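Local coordinates for protein aminoglycoside acetyltransferase meta-AAC0020 (Uncultured bacterium, PDB 5F47) that probably transfers an acetyl group from acetyl-coenzyme A to aminoglycoside antibiotics, as a GNAT-fold acetyltransferase from a soil metagenome, at residues B[19-22]-B[23-26]; B[47-50]-B[51-54]; B[112-115]-B[116-120]. All coordinates share one frame; numbering follows the deposited sequence.

Interaction 1. Residues B[19-22]-B[23-26]; sequences NDLP and KFIQ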
loop_
_atom_site.group_PDB
_atom_site.type_symbol
_atom_site.label_atom_id
_atom_site.label_comp_id
_atom_site.label_asym_id
_atom_site.label_seq_id
_atom_site.Cartn_x
_atom_site.Cartn_y
_atom_site.Cartn_z
ATOM N N ASN B 19 5.822 2.246 23.187
ATOM C CA ASN B 19 5.513 3.186 24.263
ATOM C C ASN B 19 5.351 4.622 23.760
ATOM O O ASN B 19 5.262 5.558 24.552
ATOM C CB ASN B 19 6.590 3.116 25.361
ATOM C CG ASN B 19 7.934 3.705 24.936
ATOM O OD1 ASN B 19 8.208 3.905 23.755
ATOM N ND2 ASN B 19 8.793 3.967 25.922
ATOM N N ASP B 20 5.281 4.795 22.440
ATOM C CA ASP B 20 5.294 6.141 21.865
ATOM C C ASP B 20 3.954 6.650 21.332
ATOM O O ASP B 20 3.928 7.488 20.436
ATOM C CB ASP B 20 6.341 6.220 20.743
ATOM C CG ASP B 20 7.762 6.340 21.278
ATOM O OD1 ASP B 20 7.977 7.123 22.228
ATOM O OD2 ASP B 20 8.672 5.667 20.745
ATOM N N LEU B 21 2.842 6.187 21.896
ATOM C CA LEU B 21 1.543 6.720 21.478
ATOM C C LEU B 21 1.465 8.254 21.517
ATOM O O LEU B 21 0.903 8.845 20.596
ATOM C CB LEU B 21 0.411 6.131 22.314
ATOM C CG LEU B 21 -0.990 6.516 21.832
ATOM C CD1 LEU B 21 -1.207 6.154 20.365
ATOM C CD2 LEU B 21 -2.037 5.857 22.713
ATOM N N PRO B 22 2.009 8.910 22.568
ATOM C CA PRO B 22 1.918 10.377 22.540
ATOM C C PRO B 22 2.589 11.019 21.330
ATOM O O PRO B 22 2.018 11.952 20.762
ATOM C CB PRO B 22 2.633 10.796 23.833
ATOM C CG PRO B 22 2.420 9.655 24.741
ATOM C CD PRO B 22 2.561 8.448 23.859
ATOM N N LYS B 23 3.768 10.535 20.937
ATOM C CA LYS B 23 4.430 11.081 19.758
ATOM C C LYS B 23 3.665 10.724 18.489
ATOM O O LYS B 23 3.635 11.508 17.546
ATOM C CB LYS B 23 5.877 10.592 19.670
ATOM C CG LYS B 23 6.795 11.277 20.676
ATOM C CD LYS B 23 8.184 10.660 20.665
ATOM C CE LYS B 23 9.086 11.301 21.715
ATOM N NZ LYS B 23 10.366 10.550 21.859
ATOM N N PHE B 24 3.044 9.546 18.467
ATOM C CA PHE B 24 2.239 9.128 17.319
ATOM C C PHE B 24 1.059 10.094 17.142
ATOM O O PHE B 24 0.789 10.557 16.030
ATOM C CB PHE B 24 1.760 7.688 17.529
ATOM C CG PHE B 24 1.112 7.036 16.321
ATOM C CD1 PHE B 24 1.362 7.455 15.016
ATOM C CD2 PHE B 24 0.240 5.972 16.518
ATOM C CE1 PHE B 24 0.736 6.814 13.933
ATOM C CE2 PHE B 24 -0.364 5.326 15.464
ATOM C CZ PHE B 24 -0.130 5.744 14.168
ATOM N N ILE B 25 0.398 10.423 18.246
ATOM C CA ILE B 25 -0.719 11.367 18.213
ATOM C C ILE B 25 -0.243 12.748 17.776
ATOM O O ILE B 25 -0.907 13.402 16.963
ATOM C CB ILE B 25 -1.424 11.425 19.577
ATOM C CG1 ILE B 25 -2.162 10.105 19.797
ATOM C CG2 ILE B 25 -2.417 12.604 19.658
ATOM C CD1 ILE B 25 -2.787 9.965 21.173
ATOM N N GLN B 26 0.911 13.189 18.274
ATOM C CA GLN B 26 1.486 14.455 17.798
ATOM C C GLN B 26 1.707 14.437 16.289
ATOM O O GLN B 26 1.414 15.422 15.598
ATOM C CB GLN B 26 2.814 14.758 18.493
ATOM C CG GLN B 26 2.719 15.256 19.910
ATOM C CD GLN B 26 4.103 15.507 20.486
ATOM O OE1 GLN B 26 4.852 16.360 19.994
ATOM N NE2 GLN B 26 4.460 14.746 21.516
HETATM O O HOH W 1 10.105 8.132 23.485
#
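D20 and K23 run side by side at the start of helix 21-34 and are joined through water 1, which donates to D20 OD1 at 2.7 Å and accepts from K23 NZ at 2.9 Å. The charges themselves stay apart: D20 OD1 and K23 NZ are 4.2 Å from each other, beyond a salt bridge, so the water carries the link between carboxylate and ammonium. The lysine chain is extended beyond CG, and its CD passes alongside D20 OD1. On the apolar side of the same turn, L21 holds CG anti to the backbone N (chi1 -173°), which sets its branch beside I25 and F24. There L21 CG meets I25 CD1 at 3.9 Å, while L21 CD1 slants toward CD2 of the F24 ring at 4.1 Å.

The frame beneath is a textbook first helical turn. F24 N bonds to D20 O at 3.0 Å, I25 N to L21 O at 2.9 Å, and Q26 N to P22 O. D20 occupies the N-cap position, yet its side chain makes no capping bond; D20 OD2 instead accepts from the backbone N of A17, in the preceding loop. P22, in the first turn, needs no amide hydrogen for this ladder and supplies its carbonyl to Q26.

Farther out, L21 packs on S45, L48 and Q49 of helix 45-53, and buried F24 touches L51 of that helix and V59 of strand 57-64. K23 touches L63 of the same strand, while I25 rests on I42 in the loop between the two helices.

Interaction 2. Residues B[47-50]-B[51-54]; sequences HLQK and LLNQ. With CA (calcium ion), chain I.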
loop_
_atom_site.group_PDB
_atom_site.type_symbol
_atom_site.label_atom_id
_atom_site.label_comp_id
_atom_site.label_asym_id
_atom_site.label_seq_id
_atom_site.Cartn_x
_atom_site.Cartn_y
_atom_site.Cartn_z
ATOM N N HIS B 47 -7.473 2.089 19.546
ATOM C CA HIS B 47 -7.222 1.753 18.153
ATOM C C HIS B 47 -5.808 2.150 17.729
ATOM O O HIS B 47 -5.076 1.371 17.091
ATOM C CB HIS B 47 -8.252 2.433 17.236
ATOM C CG HIS B 47 -7.931 2.269 15.783
ATOM N ND1 HIS B 47 -8.112 1.074 15.123
ATOM C CD2 HIS B 47 -7.392 3.122 14.882
ATOM C CE1 HIS B 47 -7.721 1.206 13.868
ATOM N NE2 HIS B 47 -7.255 2.431 13.700
ATOM N N LEU B 48 -5.413 3.370 18.079
ATOM C CA LEU B 48 -4.109 3.858 17.663
ATOM C C LEU B 48 -2.991 3.054 18.320
ATOM O O LEU B 48 -1.959 2.798 17.688
ATOM C CB LEU B 48 -3.968 5.347 17.985
ATOM C CG LEU B 48 -4.881 6.286 17.189
ATOM C CD1 LEU B 48 -4.685 7.723 17.646
ATOM C CD2 LEU B 48 -4.622 6.142 15.687
ATOM N N GLN B 49 -3.189 2.635 19.565
ATOM C CA GLN B 49 -2.182 1.820 20.233
ATOM C C GLN B 49 -2.045 0.468 19.541
ATOM O O GLN B 49 -0.937 -0.029 19.352
ATOM C CB GLN B 49 -2.517 1.616 21.711
ATOM C CG GLN B 49 -1.445 0.834 22.485
ATOM C CD GLN B 49 -0.135 1.590 22.575
ATOM O OE1 GLN B 49 -0.087 2.682 23.143
ATOM N NE2 GLN B 49 0.937 1.015 22.018
ATOM N N LYS B 50 -3.173 -0.125 19.171
ATOM C CA LYS B 50 -3.174 -1.407 18.465
ATOM C C LYS B 50 -2.385 -1.315 17.163
ATOM O O LYS B 50 -1.594 -2.202 16.828
ATOM C CB LYS B 50 -4.611 -1.857 18.189
ATOM C CG LYS B 50 -4.751 -3.288 17.694
ATOM C CD LYS B 50 -6.223 -3.707 17.642
ATOM C CE LYS B 50 -6.410 -5.061 16.961
ATOM N NZ LYS B 50 -7.834 -5.519 16.984
ATOM N N LEU B 51 -2.605 -0.241 16.418
ATOM C CA LEU B 51 -1.839 -0.015 15.193
ATOM C C LEU B 51 -0.334 0.150 15.459
ATOM O O LEU B 51 0.483 -0.486 14.798
ATOM C CB LEU B 51 -2.404 1.203 14.457
ATOM C CG LEU B 51 -1.647 1.694 13.220
ATOM C CD1 LEU B 51 -1.524 0.575 12.208
ATOM C CD2 LEU B 51 -2.370 2.896 12.612
ATOM N N LEU B 52 0.033 0.972 16.443
ATOM C CA LEU B 52 1.435 1.160 16.799
ATOM C C LEU B 52 2.085 -0.149 17.225
ATOM O O LEU B 52 3.299 -0.338 17.028
ATOM C CB LEU B 52 1.555 2.210 17.906
ATOM C CG LEU B 52 2.929 2.794 18.205
ATOM C CD1 LEU B 52 3.451 3.501 16.967
ATOM C CD2 LEU B 52 2.821 3.761 19.372
ATOM N N ASN B 53 1.292 -1.053 17.807
ATOM C CA ASN B 53 1.780 -2.369 18.233
ATOM C C ASN B 53 2.031 -3.359 17.095
ATOM O O ASN B 53 2.717 -4.356 17.293
ATOM C CB ASN B 53 0.786 -3.030 19.206
ATOM C CG ASN B 53 0.810 -2.423 20.599
ATOM O OD1 ASN B 53 1.730 -1.694 20.971
ATOM N ND2 ASN B 53 -0.215 -2.736 21.383
ATOM N N GLN B 54 1.452 -3.110 15.918
ATOM C CA GLN B 54 1.595 -4.059 14.804
ATOM C C GLN B 54 3.054 -4.168 14.379
ATOM O O GLN B 54 3.779 -3.174 14.361
ATOM C CB GLN B 54 0.729 -3.648 13.602
ATOM C CG GLN B 54 -0.766 -3.635 13.896
ATOM C CD GLN B 54 -1.633 -3.195 12.724
ATOM O OE1 GLN B 54 -2.823 -2.886 12.899
ATOM N NE2 GLN B 54 -1.059 -3.181 11.522
HETATM CA CA CA I . 4.828 -4.887 18.274
HETATM O O HOH W 2 5.150 -2.615 17.171
HETATM O O HOH W 3 3.189 -6.553 18.591
HETATM O O HOH W 4 6.041 -6.630 19.367
HETATM O O HOH W 5 7.123 -4.262 18.295
#
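The closing turns of helix 45-53 lead into a calcium site, and Q49 and N53 join their side chains one turn apart just before it. Q49 NE2 donates to N53 OD1 at 3.0 Å, with an N-H...O angle of 149°. The acceptor lies in the amide plane of Q49, but the donor stands above the carbonyl plane of N53, 47° out of it, the two amides being turned 41° against each other. The glutamine chain is bent at chi2, which turns the amide toward N53, one turn on; its NE2 also donates to the backbone O of E18.

In this GNAT fold the helix follows helix 21-34, where L48 packs on I28. Backbone bonds from L51 N to H47 O and from L52 N to L48 O keep the turns regular, whereas N53 N bonds to Q49 O at 2.9 Å and only weakly to K50 O.

N53 O binds the calcium ion at 2.4 Å, together with E18, N55 and four waters. Water 2, one of these ligands, lies 2.9 Å from L52 O. On another flank, H47 NE2 is hydrogen-bonded to Q79 O of the second subunit.

Interaction 3. Residues B[112-115]-B[116-120]; sequences NQFY and TEKGF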
loop_
_atom_site.group_PDB
_atom_site.type_symbol
_atom_site.label_atom_id
_atom_site.label_comp_id
_atom_site.label_asym_id
_atom_site.label_seq_id
_atom_site.Cartn_x
_atom_site.Cartn_y
_atom_site.Cartn_z
ATOM N N ASN B 112 14.877 4.315 4.780
ATOM C CA ASN B 112 15.470 3.372 3.839
ATOM C C ASN B 112 16.633 2.599 4.448
ATOM O O ASN B 112 16.833 1.429 4.121
ATOM C CB ASN B 112 15.900 4.087 2.561
ATOM C CG ASN B 112 14.712 4.572 1.768
ATOM O OD1 ASN B 112 13.567 4.213 2.077
ATOM N ND2 ASN B 112 14.958 5.384 0.749
ATOM N N GLN B 113 17.405 3.237 5.330
ATOM C CA GLN B 113 18.454 2.540 6.050
ATOM C C GLN B 113 17.878 1.415 6.919
ATOM O O GLN B 113 18.419 0.310 6.969
ATOM C CB GLN B 113 19.234 3.524 6.919
ATOM C CG GLN B 113 20.329 2.886 7.771
ATOM C CD GLN B 113 21.453 2.277 6.951
ATOM O OE1 GLN B 113 21.760 2.736 5.848
ATOM N NE2 GLN B 113 22.074 1.232 7.488
ATOM N N PHE B 114 16.789 1.714 7.621
ATOM C CA PHE B 114 16.123 0.715 8.457
ATOM C C PHE B 114 15.673 -0.519 7.658
ATOM O O PHE B 114 15.949 -1.657 8.051
ATOM C CB PHE B 114 14.923 1.361 9.151
ATOM C CG PHE B 114 14.096 0.412 9.976
ATOM C CD1 PHE B 114 14.573 -0.062 11.192
ATOM C CD2 PHE B 114 12.821 0.040 9.556
ATOM C CE1 PHE B 114 13.799 -0.923 11.964
ATOM C CE2 PHE B 114 12.046 -0.809 10.329
ATOM C CZ PHE B 114 12.530 -1.285 11.517
ATOM N N TYR B 115 15.027 -0.289 6.524
ATOM C CA TYR B 115 14.489 -1.397 5.756
ATOM C C TYR B 115 15.607 -2.114 5.003
ATOM O O TYR B 115 15.505 -3.312 4.719
ATOM C CB TYR B 115 13.391 -0.904 4.825
ATOM C CG TYR B 115 12.095 -0.644 5.568
ATOM C CD1 TYR B 115 11.461 -1.667 6.247
ATOM C CD2 TYR B 115 11.520 0.612 5.566
ATOM C CE1 TYR B 115 10.257 -1.450 6.922
ATOM C CE2 TYR B 115 10.306 0.849 6.235
ATOM C CZ TYR B 115 9.695 -0.188 6.899
ATOM O OH TYR B 115 8.507 0.024 7.569
ATOM N N THR B 116 16.693 -1.396 4.709
ATOM C CA THR B 116 17.872 -2.051 4.122
ATOM C C THR B 116 18.482 -3.063 5.089
ATOM O O THR B 116 18.831 -4.194 4.704
ATOM C CB THR B 116 18.963 -1.021 3.715
ATOM O OG1 THR B 116 18.437 -0.143 2.713
ATOM C CG2 THR B 116 20.208 -1.713 3.170
ATOM N N GLU B 117 18.620 -2.650 6.340
ATOM C CA GLU B 117 19.173 -3.517 7.374
ATOM C C GLU B 117 18.309 -4.764 7.566
ATOM O O GLU B 117 18.826 -5.846 7.856
ATOM C CB GLU B 117 19.307 -2.753 8.691
ATOM C CG GLU B 117 20.378 -1.667 8.677
ATOM C CD GLU B 117 20.235 -0.659 9.815
ATOM O OE1 GLU B 117 19.161 -0.611 10.462
ATOM O OE2 GLU B 117 21.205 0.093 10.059
ATOM N N LYS B 118 17.004 -4.600 7.386
ATOM C CA LYS B 118 16.044 -5.697 7.484
ATOM C C LYS B 118 15.967 -6.544 6.222
ATOM O O LYS B 118 15.217 -7.512 6.170
ATOM C CB LYS B 118 14.651 -5.151 7.817
ATOM C CG LYS B 118 14.552 -4.580 9.222
ATOM C CD LYS B 118 13.195 -3.940 9.460
ATOM C CE LYS B 118 12.089 -4.971 9.570
ATOM N NZ LYS B 118 12.177 -5.719 10.855
ATOM N N GLY B 119 16.745 -6.185 5.207
ATOM C CA GLY B 119 16.824 -6.982 3.993
ATOM C C GLY B 119 15.593 -6.911 3.112
ATOM O O GLY B 119 15.259 -7.880 2.416
ATOM N N PHE B 120 14.913 -5.768 3.129
ATOM C CA PHE B 120 13.794 -5.550 2.223
ATOM C C PHE B 120 14.277 -5.339 0.786
ATOM O O PHE B 120 15.434 -4.949 0.560
ATOM C CB PHE B 120 12.977 -4.326 2.652
ATOM C CG PHE B 120 11.999 -4.587 3.759
ATOM C CD1 PHE B 120 12.321 -5.396 4.837
ATOM C CD2 PHE B 120 10.748 -3.999 3.724
ATOM C CE1 PHE B 120 11.401 -5.614 5.874
ATOM C CE2 PHE B 120 9.829 -4.213 4.752
ATOM C CZ PHE B 120 10.155 -5.025 5.821
HETATM O O HOH W 6 16.784 -2.297 10.709
#
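K118 folds back over the F114 ring at the C-terminal end of helix 103-117, where a Schellman motif with G119 at C' ends the helix within a beta-alpha-beta unit of the GNAT fold. Followed outward, K118 CB lies near the carbonyl oxygens of F114 and Y115, and CG comes to 3.4 Å from F114 O. With chi1 at -69° and chi2 extended, CD is set over the aromatic face: it makes a CH-pi contact 3.7 Å from the F114 ring centroid, nearest to CE2 and CZ. The bend at chi3 then places CE 4.2 Å from CZ of that ring. The F114 ring also meets Y58 and F60 edge-to-face.

G119, with positive phi, turns the chain so that F120 N bonds back to Y115 O at 3.0 Å, while G119 N bonds to T116 O. The turn brings F120 against Y115: CD1 of the tyrosine lies over one face of the F120 ring, displaced toward its rim, with the planes at 39°. Y115 OH is hydrogen-bonded to S74 OG, and L156 of the second subunit packs on both side chains.

On the outer side Q113 NE2 donates almost straight to E117 OE2 at 2.9 Å, from above the carboxylate plane, and water 6 ties E117 OE1 to F114 O. N112 O receives two donors from T116, backbone N and OG1, the hydroxyl at 2.7 Å, and they reach it from opposite faces of its carbonyl plane.

Three helix ends illustrate how local bonding is combined with packing between elements. Interactions 1 and 2 lie on successive helices, with centres 10 Å apart, and they touch: L21 N is 3.5 Å from L52 CD2, and F24 CE2 is 3.7 Å from L48 O. The calcium ion bound at 51-54 is about 11 Å from the nearest atom of the D20 side chain, and its ligand E18 comes just before 19-22 in the chain. Interaction 3 stands apart, its centre 23 Å from that of interaction 1 and 22 Å from that of interaction 2, without touching either. Residues 47-54 and 112-120 nevertheless share one feature, since both meet the second subunit.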